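Local coordinates for protein glycosyl hyrolase, family 3 (Deinococcus radiodurans, PDB 3TEV) that probably hydrolyses O-glycosidic bonds, being a glycoside hydrolase of family 3 with a TIM-barrel-like domain, at residues P18-M23 against T319-L324; I24-P29 against G45-F50; T110-A115 against H168-V173; T224-Y229 against V260-G265. All coordinates share one frame; numbering follows the deposited sequence. Where two conformers were deposited one is given.

Contact 1: residues P18-M23 against T319-L324; sequences PGQLLM and TKRERL
In this TIM-barrel-type fold, the 3-10 turn that leads into the first strand carries Gln20 and Leu21, which meet Lys320, Arg321 and Leu324 on helix 314-330 near the C-terminal end of the chain. The polar part of the contact is a side-chain pair. Arg321 NH1 donates to Gln20 OE1 at 2.9 Å in a fairly straight bond, 161° at the hydrogen, with the oxygen lying at the edge of the guanidinium and close to its plane. The amide and guanidinium planes themselves are turned 69° from each other. The third torsion of Arg321 (chi3 66°) turns NE off the extended line of the chain, while the aliphatic part also takes part, Arg321 CD lying 3.3 Å from Gln20 OE1. Beside this pair, Leu324 CD1 rests 3.4 Å from the backbone oxygen Gln20 O. The apolar pair is Leu21 CD2 and Lys320 CB, 4.1 Å apart, the two side chains crossing at about a right angle. The ammonium end of Lys320 leads away, to the carbonyls of Leu283 and Ala287. Gln20 OE1 accepts a second bond from Arg17 N, and Arg321 NH2 donates to Asp14 O. A neutral amide oxygen and a backbone carbonyl thus receive a positively charged group, and their partial negative charges would probably help to offset it beside the nearby Arg325. These bonds tie helix 314-330 to the residues that lead into strand 22-24.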
loop_
_atom_site.group_PDB
_atom_site.type_symbol
_atom_site.label_atom_id
_atom_site.label_comp_id
_atom_site.label_asym_id
_atom_site.label_seq_id
_atom_site.Cartn_x
_atom_site.Cartn_y
_atom_site.Cartn_z
ATOM N N PRO A 18 -4.259 -1.976 -18.627
ATOM C CA PRO A 18 -4.057 -0.872 -17.678
ATOM C C PRO A 18 -4.775 -1.108 -16.356
ATOM O O PRO A 18 -4.238 -0.771 -15.330
ATOM C CB PRO A 18 -4.641 0.355 -18.399
ATOM C CG PRO A 18 -5.346 -0.173 -19.624
ATOM C CD PRO A 18 -4.784 -1.526 -19.931
ATOM N N GLY A 19 -5.966 -1.705 -16.378
ATOM C CA GLY A 19 -6.697 -1.959 -15.125
ATOM C C GLY A 19 -6.008 -2.921 -14.170
ATOM O O GLY A 19 -6.301 -2.930 -12.978
ATOM N N GLN A 20 -5.094 -3.741 -14.682
ATOM C CA GLN A 20 -4.379 -4.713 -13.855
ATOM C C GLN A 20 -3.286 -4.064 -12.995
ATOM O O GLN A 20 -2.662 -4.726 -12.152
ATOM C CB GLN A 20 -3.813 -5.814 -14.744
ATOM C CG GLN A 20 -4.932 -6.639 -15.430
ATOM C CD GLN A 20 -4.441 -7.607 -16.497
ATOM O OE1 GLN A 20 -3.396 -7.387 -17.147
ATOM N NE2 GLN A 20 -5.225 -8.687 -16.713
ATOM N N LEU A 21 -3.077 -2.759 -13.190
ATOM C CA LEU A 21 -2.060 -2.019 -12.427
ATOM C C LEU A 21 -2.687 -1.017 -11.457
ATOM O O LEU A 21 -1.986 -0.206 -10.863
ATOM C CB LEU A 21 -1.084 -1.311 -13.382
ATOM C CG LEU A 21 -0.414 -2.203 -14.442
ATOM C CD1 LEU A 21 0.309 -1.350 -15.522
ATOM C CD2 LEU A 21 0.525 -3.236 -13.802
ATOM N N LEU A 22 -4.012 -1.071 -11.305
ATOM C CA LEU A 22 -4.708 -0.134 -10.424
ATOM C C LEU A 22 -5.423 -0.821 -9.278
ATOM O O LEU A 22 -5.927 -1.945 -9.419
ATOM C CB LEU A 22 -5.739 0.701 -11.186
ATOM C CG LEU A 22 -5.392 1.479 -12.448
ATOM C CD1 LEU A 22 -6.620 2.335 -12.835
ATOM C CD2 LEU A 22 -4.162 2.366 -12.247
HETATM N N MSE A 23 -5.504 -0.119 -8.161
HETATM C CA MSE A 23 -6.305 -0.539 -7.031
HETATM C C MSE A 23 -7.324 0.581 -6.839
HETATM O O MSE A 23 -6.958 1.761 -6.650
HETATM C CB MSE A 23 -5.443 -0.705 -5.771
HETATM C CG MSE A 23 -6.236 -1.056 -4.506
HETATM SE SE MSE A 23 -5.071 -1.435 -2.972
HETATM C CE MSE A 23 -5.015 -3.372 -3.028
ATOM N N THR A 319 6.370 -7.515 -15.616
ATOM C CA THR A 319 7.083 -7.738 -14.358
ATOM C C THR A 319 6.240 -7.217 -13.167
ATOM O O THR A 319 6.094 -7.900 -12.154
ATOM C CB THR A 319 8.469 -7.033 -14.386
ATOM O OG1 THR A 319 9.240 -7.539 -15.481
ATOM C CG2 THR A 319 9.244 -7.256 -13.080
ATOM N N LYS A 320 5.674 -6.027 -13.297
ATOM C CA LYS A 320 4.832 -5.475 -12.236
ATOM C C LYS A 320 3.619 -6.374 -11.991
ATOM O O LYS A 320 3.319 -6.703 -10.850
ATOM C CB LYS A 320 4.387 -4.043 -12.536
ATOM C CG LYS A 320 5.528 -3.037 -12.761
ATOM C CD LYS A 320 4.925 -1.709 -13.340
ATOM C CE LYS A 320 5.995 -0.720 -13.755
ATOM N NZ LYS A 320 6.877 -0.388 -12.586
ATOM N N ARG A 321 2.950 -6.801 -13.055
ATOM C CA ARG A 321 1.767 -7.653 -12.893
ATOM C C ARG A 321 2.087 -9.003 -12.232
ATOM O O ARG A 321 1.311 -9.490 -11.410
ATOM C CB ARG A 321 1.023 -7.858 -14.226
ATOM C CG ARG A 321 -0.312 -8.584 -14.042
ATOM C CD ARG A 321 -1.075 -8.806 -15.365
ATOM N NE ARG A 321 -0.327 -9.719 -16.223
ATOM C CZ ARG A 321 -0.658 -10.069 -17.464
ATOM N NH1 ARG A 321 -1.755 -9.586 -18.056
ATOM N NH2 ARG A 321 0.120 -10.929 -18.113
ATOM N N GLU A 322 3.214 -9.606 -12.617
ATOM C CA GLU A 322 3.661 -10.846 -12.018
ATOM C C GLU A 322 3.938 -10.735 -10.509
ATOM O O GLU A 322 3.673 -11.675 -9.775
ATOM C CB GLU A 322 4.884 -11.398 -12.772
ATOM C CG GLU A 322 5.561 -12.663 -12.127
ATOM C CD GLU A 322 4.589 -13.857 -11.845
ATOM O OE1 GLU A 322 3.555 -14.004 -12.564
ATOM O OE2 GLU A 322 4.878 -14.661 -10.909
ATOM N N ARG A 323 4.471 -9.607 -10.043
ATOM C CA ARG A 323 4.607 -9.384 -8.604
ATOM C C ARG A 323 3.245 -9.409 -7.904
ATOM O O ARG A 323 3.104 -9.981 -6.806
ATOM C CB ARG A 323 5.295 -8.060 -8.308
ATOM C CG ARG A 323 6.773 -8.099 -8.617
ATOM C CD ARG A 323 7.486 -6.921 -7.974
ATOM N NE ARG A 323 8.889 -6.870 -8.383
ATOM C CZ ARG A 323 9.370 -6.087 -9.344
ATOM N NH1 ARG A 323 8.569 -5.258 -10.022
ATOM N NH2 ARG A 323 10.663 -6.142 -9.624
ATOM N N LEU A 324 2.250 -8.819 -8.563
ATOM C CA LEU A 324 0.902 -8.757 -8.023
ATOM C C LEU A 324 0.280 -10.139 -8.029
ATOM O O LEU A 324 -0.416 -10.529 -7.108
ATOM C CB LEU A 324 0.048 -7.802 -8.849
ATOM C CG LEU A 324 0.483 -6.330 -8.826
ATOM C CD1 LEU A 324 -0.411 -5.439 -9.731
ATOM C CD2 LEU A 324 0.514 -5.803 -7.407
#

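Contact 2: residues I24-P29 against G45-F50; sequences IDLPGP and GAVCLF
The backbones of Ile24 and Val47 run parallel with their CA atoms 4.8 Å apart, joined by Ile24 N to Ala46 O at 3.1 Å and by Cys48 N to Ile24 O at 3.0 Å. Beyond Ile24 the first segment diverges, and a water continues the link: it accepts from Leu26 N at 2.8 Å and lies 2.7 Å from Cys48 O. Ile24 and Val47 project from the same face of the sheet. Strands 22-24 and 46-49 are successive, neighbouring strands joined through helix 33-42, a beta-alpha-beta crossover of the barrel, and this helix packs on Ile24 and Leu26. In Leu26, chi1 (-53°) sets CG anti to the carbonyl carbon and chi2 (166°) carries CD1 toward Val47 CG1 and, at 3.9 Å, against Leu49 CD2. Val47 was deposited in two conformers, which leaves the detail of its packing doubtful. An alanine in place of Leu26 would probably open a gap beside Val47 and Leu49, leaving Leu49 CD2 without this methyl neighbour. Away from these side chains, Asp25 CB approaches Phe50 CE2 at 4.0 Å, while its carboxylate is engaged by Lys52 through OD2 and by the backbone N of Gly294 through OD1.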
loop_
_atom_site.group_PDB
_atom_site.type_symbol
_atom_site.label_atom_id
_atom_site.label_comp_id
_atom_site.label_asym_id
_atom_site.label_seq_id
_atom_site.Cartn_x
_atom_site.Cartn_y
_atom_site.Cartn_z
ATOM N N ILE A 24 -8.597 0.221 -6.889
ATOM C CA ILE A 24 -9.657 1.212 -6.823
ATOM C C ILE A 24 -10.538 1.001 -5.605
ATOM O O ILE A 24 -10.502 -0.064 -4.985
ATOM C CB ILE A 24 -10.542 1.155 -8.071
ATOM C CG1 ILE A 24 -11.278 -0.180 -8.123
ATOM C CG2 ILE A 24 -9.721 1.399 -9.335
ATOM C CD1 ILE A 24 -12.427 -0.198 -9.166
ATOM N N ASP A 25 -11.341 2.008 -5.283
ATOM C CA ASP A 25 -12.344 1.871 -4.236
ATOM C C ASP A 25 -13.725 1.662 -4.836
ATOM O O ASP A 25 -13.948 1.929 -6.025
ATOM C CB ASP A 25 -12.311 3.060 -3.242
ATOM C CG ASP A 25 -12.531 4.431 -3.908
ATOM O OD1 ASP A 25 -12.177 4.643 -5.093
ATOM O OD2 ASP A 25 -13.056 5.328 -3.216
ATOM N N LEU A 26 -14.637 1.180 -3.995
ATOM C CA LEU A 26 -16.003 0.847 -4.380
ATOM C C LEU A 26 -16.982 1.731 -3.612
ATOM O O LEU A 26 -16.672 2.194 -2.520
ATOM C CB LEU A 26 -16.272 -0.622 -4.061
ATOM C CG LEU A 26 -15.245 -1.591 -4.645
ATOM C CD1 LEU A 26 -15.380 -2.970 -4.021
ATOM C CD2 LEU A 26 -15.341 -1.634 -6.181
ATOM N N PRO A 27 -18.174 1.971 -4.189
ATOM C CA PRO A 27 -19.108 2.935 -3.583
ATOM C C PRO A 27 -19.758 2.511 -2.253
ATOM O O PRO A 27 -19.948 3.356 -1.375
ATOM C CB PRO A 27 -20.175 3.140 -4.666
ATOM C CG PRO A 27 -20.015 2.005 -5.630
ATOM C CD PRO A 27 -18.601 1.523 -5.533
ATOM N N GLY A 28 -20.099 1.237 -2.095
ATOM C CA GLY A 28 -20.833 0.811 -0.908
ATOM C C GLY A 28 -20.636 -0.613 -0.411
ATOM O O GLY A 28 -19.699 -1.291 -0.812
ATOM N N PRO A 29 -21.521 -1.061 0.497
ATOM C CA PRO A 29 -21.442 -2.392 1.112
ATOM C C PRO A 29 -21.892 -3.539 0.204
ATOM O O PRO A 29 -21.670 -4.700 0.556
ATOM C CB PRO A 29 -22.382 -2.277 2.311
ATOM C CG PRO A 29 -23.359 -1.240 1.904
ATOM C CD PRO A 29 -22.572 -0.234 1.123
ATOM N N GLY A 45 -7.765 -5.558 -11.076
ATOM C CA GLY A 45 -7.301 -6.694 -10.292
ATOM C C GLY A 45 -7.172 -6.406 -8.802
ATOM O O GLY A 45 -6.868 -7.311 -8.028
ATOM N N ALA A 46 -7.412 -5.165 -8.386
ATOM C CA ALA A 46 -7.220 -4.833 -6.981
ATOM C C ALA A 46 -8.238 -3.810 -6.506
ATOM O O ALA A 46 -8.552 -2.867 -7.228
ATOM C CB ALA A 46 -5.794 -4.363 -6.734
ATOM N N VAL A 47 -8.752 -4.014 -5.296
ATOM C CA VAL A 47 -9.687 -3.082 -4.666
ATOM C C VAL A 47 -9.324 -2.891 -3.204
ATOM O O VAL A 47 -8.854 -3.831 -2.554
ATOM C CB VAL A 47 -11.136 -3.599 -4.708
ATOM C CG1 VAL A 47 -11.968 -2.855 -3.684
ATOM C CG2 VAL A 47 -11.726 -3.444 -6.096
ATOM N N CYS A 48 -9.535 -1.685 -2.683
ATOM C CA CYS A 48 -9.305 -1.425 -1.263
ATOM C C CYS A 48 -10.645 -1.072 -0.662
ATOM O O CYS A 48 -11.400 -0.299 -1.254
ATOM C CB CYS A 48 -8.283 -0.309 -1.027
ATOM S SG CYS A 48 -7.869 -0.166 0.778
ATOM N N LEU A 49 -10.958 -1.677 0.477
ATOM C CA LEU A 49 -12.218 -1.424 1.176
ATOM C C LEU A 49 -12.025 -0.467 2.341
ATOM O O LEU A 49 -10.982 -0.469 2.985
ATOM C CB LEU A 49 -12.812 -2.726 1.685
ATOM C CG LEU A 49 -13.084 -3.806 0.642
ATOM C CD1 LEU A 49 -13.536 -5.067 1.322
ATOM C CD2 LEU A 49 -14.108 -3.350 -0.401
ATOM N N PHE A 50 -13.040 0.353 2.591
ATOM C CA PHE A 50 -13.042 1.337 3.673
ATOM C C PHE A 50 -14.358 1.243 4.456
ATOM O O PHE A 50 -15.226 0.439 4.126
ATOM C CB PHE A 50 -12.880 2.747 3.098
ATOM C CG PHE A 50 -11.604 2.946 2.341
ATOM C CD1 PHE A 50 -10.461 3.397 2.990
ATOM C CD2 PHE A 50 -11.535 2.662 0.982
ATOM C CE1 PHE A 50 -9.257 3.563 2.283
ATOM C CE2 PHE A 50 -10.349 2.826 0.268
ATOM C CZ PHE A 50 -9.208 3.274 0.912
HETATM O O HOH W 1 -13.830 0.890 -1.283
#

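Contact 3: residues T110-A115 against H168-V173; sequences TEDVNA and HTREGV
Arg170 places CG between its backbone N and carbonyl carbon (chi1 72°) and then runs extended to NE, while Glu111 has CG anti to its backbone N (chi1 -179°); the two side chains meet where helix 154-169 gives way to a turn. That end is a Schellman motif, with Gly172 at positive phi as its C-prime residue, and it packs against helix 107-124. Arg170 NE donates to Glu111 OE2 at 2.8 Å, meeting the anti lone pair of the carboxylate in a rather bent bond of 142°. A second, weak bond goes from Arg170 NH2 to Asp112 OD1 at 3.2 Å, and Arg170 NH1 forms a salt bridge with Glu171 OE2. Asp112 OD1 also accepts from Gln108 NE2. Both Glu111 OE2 and Asp112 OD1 lie at the edge of the guanidinium, while Ala115 CB rests over one of its faces, 3.5 Å from Arg170 NH2. The network reaches Arg119, further along helix 107-124, through Glu171 OE2. Several carboxylates around one guanidinium would be expected to balance its charge at this partly exposed site. On the buried side, Asn114 OD1 meets the edge of the His168 ring, 3.2 Å from CE1, and Asn114 O lies over a face. His168 ND1 is bonded to Ala164 O. The amide of Asn114 is held by ND2, which donates to Thr110 O at 3.0 Å from the face opposite the one reached by Asn114 N.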
loop_
_atom_site.group_PDB
_atom_site.type_symbol
_atom_site.label_atom_id
_atom_site.label_comp_id
_atom_site.label_asym_id
_atom_site.label_seq_id
_atom_site.Cartn_x
_atom_site.Cartn_y
_atom_site.Cartn_z
ATOM N N THR A 110 1.771 -8.874 20.346
ATOM C CA THR A 110 1.574 -8.120 19.128
ATOM C C THR A 110 1.310 -9.069 17.977
ATOM O O THR A 110 0.369 -8.869 17.218
ATOM C CB THR A 110 2.786 -7.229 18.837
ATOM O OG1 THR A 110 2.967 -6.332 19.935
ATOM C CG2 THR A 110 2.614 -6.423 17.511
ATOM N N GLU A 111 2.129 -10.108 17.858
ATOM C CA GLU A 111 1.925 -11.102 16.806
ATOM C C GLU A 111 0.530 -11.732 16.900
ATOM O O GLU A 111 -0.184 -11.798 15.908
ATOM C CB GLU A 111 3.007 -12.181 16.845
ATOM C CG GLU A 111 2.837 -13.209 15.744
ATOM C CD GLU A 111 3.962 -14.240 15.660
ATOM O OE1 GLU A 111 5.109 -14.002 16.105
ATOM O OE2 GLU A 111 3.690 -15.316 15.104
ATOM N N ASP A 112 0.144 -12.159 18.106
ATOM C CA ASP A 112 -1.118 -12.858 18.298
ATOM C C ASP A 112 -2.339 -11.986 18.042
ATOM O O ASP A 112 -3.352 -12.483 17.581
ATOM C CB ASP A 112 -1.207 -13.466 19.701
ATOM C CG ASP A 112 -0.202 -14.599 19.932
ATOM O OD1 ASP A 112 0.408 -15.106 18.969
ATOM O OD2 ASP A 112 -0.016 -14.975 21.097
ATOM N N VAL A 113 -2.259 -10.699 18.360
ATOM C CA VAL A 113 -3.377 -9.781 18.082
ATOM C C VAL A 113 -3.542 -9.574 16.563
ATOM O O VAL A 113 -4.655 -9.528 16.029
ATOM C CB VAL A 113 -3.191 -8.418 18.807
ATOM C CG1 VAL A 113 -4.166 -7.366 18.269
ATOM C CG2 VAL A 113 -3.350 -8.592 20.325
ATOM N N ASN A 114 -2.421 -9.469 15.872
ATOM C CA ASN A 114 -2.445 -9.386 14.418
ATOM C C ASN A 114 -2.883 -10.706 13.768
ATOM O O ASN A 114 -3.582 -10.709 12.739
ATOM C CB ASN A 114 -1.098 -8.866 13.899
ATOM C CG ASN A 114 -0.977 -7.348 14.050
ATOM O OD1 ASN A 114 -1.399 -6.596 13.169
ATOM N ND2 ASN A 114 -0.424 -6.891 15.177
ATOM N N ALA A 115 -2.505 -11.822 14.389
ATOM C CA ALA A 115 -2.931 -13.121 13.900
ATOM C C ALA A 115 -4.440 -13.238 13.985
ATOM O O ALA A 115 -5.063 -13.713 13.035
ATOM C CB ALA A 115 -2.262 -14.242 14.653
ATOM N N HIS A 168 0.141 -11.774 10.256
ATOM C CA HIS A 168 -0.647 -11.766 9.027
ATOM C C HIS A 168 -0.210 -12.900 8.107
ATOM O O HIS A 168 -1.014 -13.695 7.647
ATOM C CB HIS A 168 -0.527 -10.412 8.316
ATOM C CG HIS A 168 -1.437 -9.370 8.871
ATOM N ND1 HIS A 168 -1.108 -8.605 9.968
ATOM C CD2 HIS A 168 -2.688 -8.997 8.510
ATOM C CE1 HIS A 168 -2.112 -7.791 10.250
ATOM N NE2 HIS A 168 -3.086 -8.012 9.381
ATOM N N THR A 169 1.084 -12.946 7.849
ATOM C CA THR A 169 1.706 -13.913 6.974
ATOM C C THR A 169 1.333 -15.342 7.348
ATOM O O THR A 169 0.901 -16.124 6.491
ATOM C CB THR A 169 3.227 -13.687 6.998
ATOM O OG1 THR A 169 3.523 -12.527 6.208
ATOM C CG2 THR A 169 3.962 -14.844 6.405
ATOM N N ARG A 170 1.457 -15.680 8.632
ATOM C CA ARG A 170 1.131 -17.038 9.057
ATOM C C ARG A 170 -0.370 -17.367 8.969
ATOM O O ARG A 170 -0.739 -18.541 8.973
ATOM C CB ARG A 170 1.711 -17.355 10.448
ATOM C CG ARG A 170 1.030 -16.670 11.630
ATOM C CD ARG A 170 1.812 -17.043 12.895
ATOM N NE ARG A 170 1.363 -16.526 14.192
ATOM C CZ ARG A 170 0.294 -16.961 14.870
ATOM N NH1 ARG A 170 -0.533 -17.861 14.311
ATOM N NH2 ARG A 170 0.028 -16.470 16.101
ATOM N N GLU A 171 -1.223 -16.340 8.880
ATOM C CA GLU A 171 -2.659 -16.563 8.729
ATOM C C GLU A 171 -3.143 -16.421 7.274
ATOM O O GLU A 171 -4.350 -16.437 7.009
ATOM C CB GLU A 171 -3.484 -15.682 9.680
ATOM C CG GLU A 171 -3.252 -15.935 11.210
ATOM C CD GLU A 171 -3.662 -17.329 11.721
ATOM O OE1 GLU A 171 -4.173 -18.167 10.943
ATOM O OE2 GLU A 171 -3.463 -17.601 12.933
ATOM N N GLY A 172 -2.217 -16.294 6.327
ATOM C CA GLY A 172 -2.604 -16.160 4.922
ATOM C C GLY A 172 -3.173 -14.814 4.479
ATOM O O GLY A 172 -3.935 -14.767 3.524
ATOM N N VAL A 173 -2.811 -13.722 5.153
ATOM C CA VAL A 173 -3.175 -12.384 4.708
ATOM C C VAL A 173 -1.871 -11.632 4.432
ATOM O O VAL A 173 -0.943 -11.658 5.270
ATOM C CB VAL A 173 -4.006 -11.620 5.786
ATOM C CG1 VAL A 173 -4.204 -10.154 5.408
ATOM C CG2 VAL A 173 -5.351 -12.287 6.028
#

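Contact 4: residues T224-Y229 against V260-G265; sequences TAHIVY and VTDSMG
Thr224 N donates to Val260 O at 2.9 Å, nearly along the C=O axis, and a weaker, bent bond runs from Asp262 N to Thr224 O; the closest CA approach of the segments is 5.1 Å, between Thr224 and Thr261. Beyond this point the first segment turns away through an inverse gamma turn centred on His226. His226 NE2 donates to Ser263 O at 2.9 Å and 167°, the oxygen lying near the ring plane, while ND1 is bonded to Thr239 OG1, so hydrogen bonds at both nitrogens fix the ring's rotation. Asp262 CB sits over one face, 4.0 Å from the centroid, as a CH-pi contact, and Met264 SE approaches CE1 obliquely at 3.7 Å. An alanine at His226 would probably leave Ser263 O and Thr239 OG1 without this partner and the turn after the strand freer to move. A water bridges His226 N and Asp262 OD2. In family 3 glycosidases the nucleophile is an aspartate ending such a strand, a position consistent with Asp262. Strand 258-261 is flanked in the sheet by 221-224, and the side chains of Val260, Thr261 and Met264 pack on strand 290-291.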
loop_
_atom_site.group_PDB
_atom_site.type_symbol
_atom_site.label_atom_id
_atom_site.label_comp_id
_atom_site.label_asym_id
_atom_site.label_seq_id
_atom_site.Cartn_x
_atom_site.Cartn_y
_atom_site.Cartn_z
ATOM N N THR A 224 4.151 3.376 -0.421
ATOM C CA THR A 224 5.008 4.552 -0.416
ATOM C C THR A 224 4.278 5.807 0.017
ATOM O O THR A 224 3.078 5.945 -0.168
ATOM C CB THR A 224 5.473 4.888 -1.808
ATOM O OG1 THR A 224 4.331 5.379 -2.535
ATOM C CG2 THR A 224 6.016 3.679 -2.478
ATOM N N ALA A 225 5.055 6.760 0.474
ATOM C CA ALA A 225 4.601 8.027 1.007
ATOM C C ALA A 225 4.776 9.175 -0.001
ATOM O O ALA A 225 5.823 9.281 -0.625
ATOM C CB ALA A 225 5.481 8.308 2.230
ATOM N N HIS A 226 3.787 10.060 -0.108
ATOM C CA HIS A 226 3.924 11.287 -0.896
ATOM C C HIS A 226 4.785 12.309 -0.136
ATOM O O HIS A 226 4.325 13.391 0.179
ATOM C CB HIS A 226 2.556 11.927 -1.187
ATOM C CG HIS A 226 1.568 11.021 -1.850
ATOM N ND1 HIS A 226 1.904 10.162 -2.883
ATOM C CD2 HIS A 226 0.235 10.872 -1.653
ATOM C CE1 HIS A 226 0.824 9.506 -3.268
ATOM N NE2 HIS A 226 -0.202 9.921 -2.542
ATOM N N ILE A 227 6.028 11.965 0.163
ATOM C CA ILE A 227 6.887 12.844 0.948
ATOM C C ILE A 227 8.196 13.075 0.211
ATOM O O ILE A 227 8.731 12.160 -0.401
ATOM C CB ILE A 227 7.174 12.218 2.337
ATOM C CG1 ILE A 227 5.862 11.983 3.095
ATOM C CG2 ILE A 227 8.157 13.084 3.167
ATOM C CD1 ILE A 227 6.010 10.965 4.234
ATOM N N VAL A 228 8.696 14.302 0.270
ATOM C CA VAL A 228 9.956 14.651 -0.369
ATOM C C VAL A 228 11.070 14.506 0.673
ATOM O O VAL A 228 11.019 15.152 1.731
ATOM C CB VAL A 228 9.928 16.111 -0.975
ATOM C CG1 VAL A 228 11.224 16.427 -1.699
ATOM C CG2 VAL A 228 8.749 16.293 -1.937
ATOM N N TYR A 229 12.050 13.642 0.393
ATOM C CA TYR A 229 13.252 13.501 1.248
ATOM C C TYR A 229 14.441 14.171 0.569
ATOM O O TYR A 229 14.972 13.626 -0.406
ATOM C CB TYR A 229 13.557 12.028 1.528
ATOM C CG TYR A 229 12.428 11.354 2.257
ATOM C CD1 TYR A 229 12.512 11.044 3.621
ATOM C CD2 TYR A 229 11.244 11.072 1.586
ATOM C CE1 TYR A 229 11.426 10.456 4.293
ATOM C CE2 TYR A 229 10.185 10.482 2.225
ATOM C CZ TYR A 229 10.266 10.182 3.567
ATOM O OH TYR A 229 9.152 9.586 4.135
ATOM N N VAL A 260 3.280 -0.334 -3.738
ATOM C CA VAL A 260 2.006 0.311 -4.041
ATOM C C VAL A 260 2.103 1.790 -3.637
ATOM O O VAL A 260 2.746 2.102 -2.652
ATOM C CB VAL A 260 0.779 -0.434 -3.370
ATOM C CG1 VAL A 260 0.929 -0.476 -1.863
ATOM C CG2 VAL A 260 -0.560 0.242 -3.721
ATOM N N THR A 261 1.502 2.693 -4.410
ATOM C CA THR A 261 1.513 4.118 -4.068
ATOM C C THR A 261 0.461 4.387 -3.015
ATOM O O THR A 261 -0.592 3.734 -3.024
ATOM C CB THR A 261 1.027 4.963 -5.214
ATOM O OG1 THR A 261 -0.401 4.731 -5.366
ATOM C CG2 THR A 261 1.780 4.634 -6.486
ATOM N N ASP A 262 0.695 5.360 -2.134
ATOM C CA ASP A 262 -0.393 5.855 -1.292
ATOM C C ASP A 262 -1.514 6.401 -2.203
ATOM O O ASP A 262 -1.310 6.626 -3.410
ATOM C CB ASP A 262 0.132 6.943 -0.337
ATOM C CG ASP A 262 -0.759 7.147 0.914
ATOM O OD1 ASP A 262 -1.930 6.718 0.921
ATOM O OD2 ASP A 262 -0.273 7.754 1.901
ATOM N N SER A 263 -2.695 6.615 -1.629
ATOM C CA SER A 263 -3.852 7.129 -2.375
ATOM C C SER A 263 -3.521 8.365 -3.251
ATOM O O SER A 263 -3.021 9.377 -2.737
ATOM C CB SER A 263 -4.961 7.476 -1.381
ATOM O OG SER A 263 -5.974 8.262 -2.001
HETATM N N MSE A 264 -3.802 8.306 -4.554
HETATM C CA MSE A 264 -3.471 9.466 -5.411
HETATM C C MSE A 264 -4.463 10.640 -5.288
HETATM O O MSE A 264 -4.259 11.690 -5.904
HETATM C CB MSE A 264 -3.297 9.061 -6.879
HETATM C CG MSE A 264 -2.321 7.913 -7.125
HETATM SE SE MSE A 264 -0.490 8.229 -6.489
HETATM C CE MSE A 264 0.088 9.680 -7.663
ATOM N N GLY A 265 -5.520 10.443 -4.493
ATOM C CA GLY A 265 -6.554 11.456 -4.235
ATOM C C GLY A 265 -6.300 12.386 -3.050
ATOM O O GLY A 265 -7.153 13.183 -2.674
HETATM O O HOH W 2 1.392 9.840 1.763
#

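All four contacts lie within the N-terminal family 3 domain. Contact 1 joins the chain's early turn to its late helix, so the other three are nested inside the loop it closes; contacts 2, 3 and 4 follow in series. Contacts 1, 2 and 4 reach the same parallel sheet. Contacts 1 and 2 touch, Met23 packing on Ala46 and Cys48, with centres about 16 Å apart. Contact 4 lies about 17 Å from contact 1, centre to centre. Contact 3 joins helices 107-124 and 154-169 and stands about 23 to 26 Å from the other centres. Contact 1 thus closes the chain beside the sheet, while contact 3 belongs to the helical layer outside it.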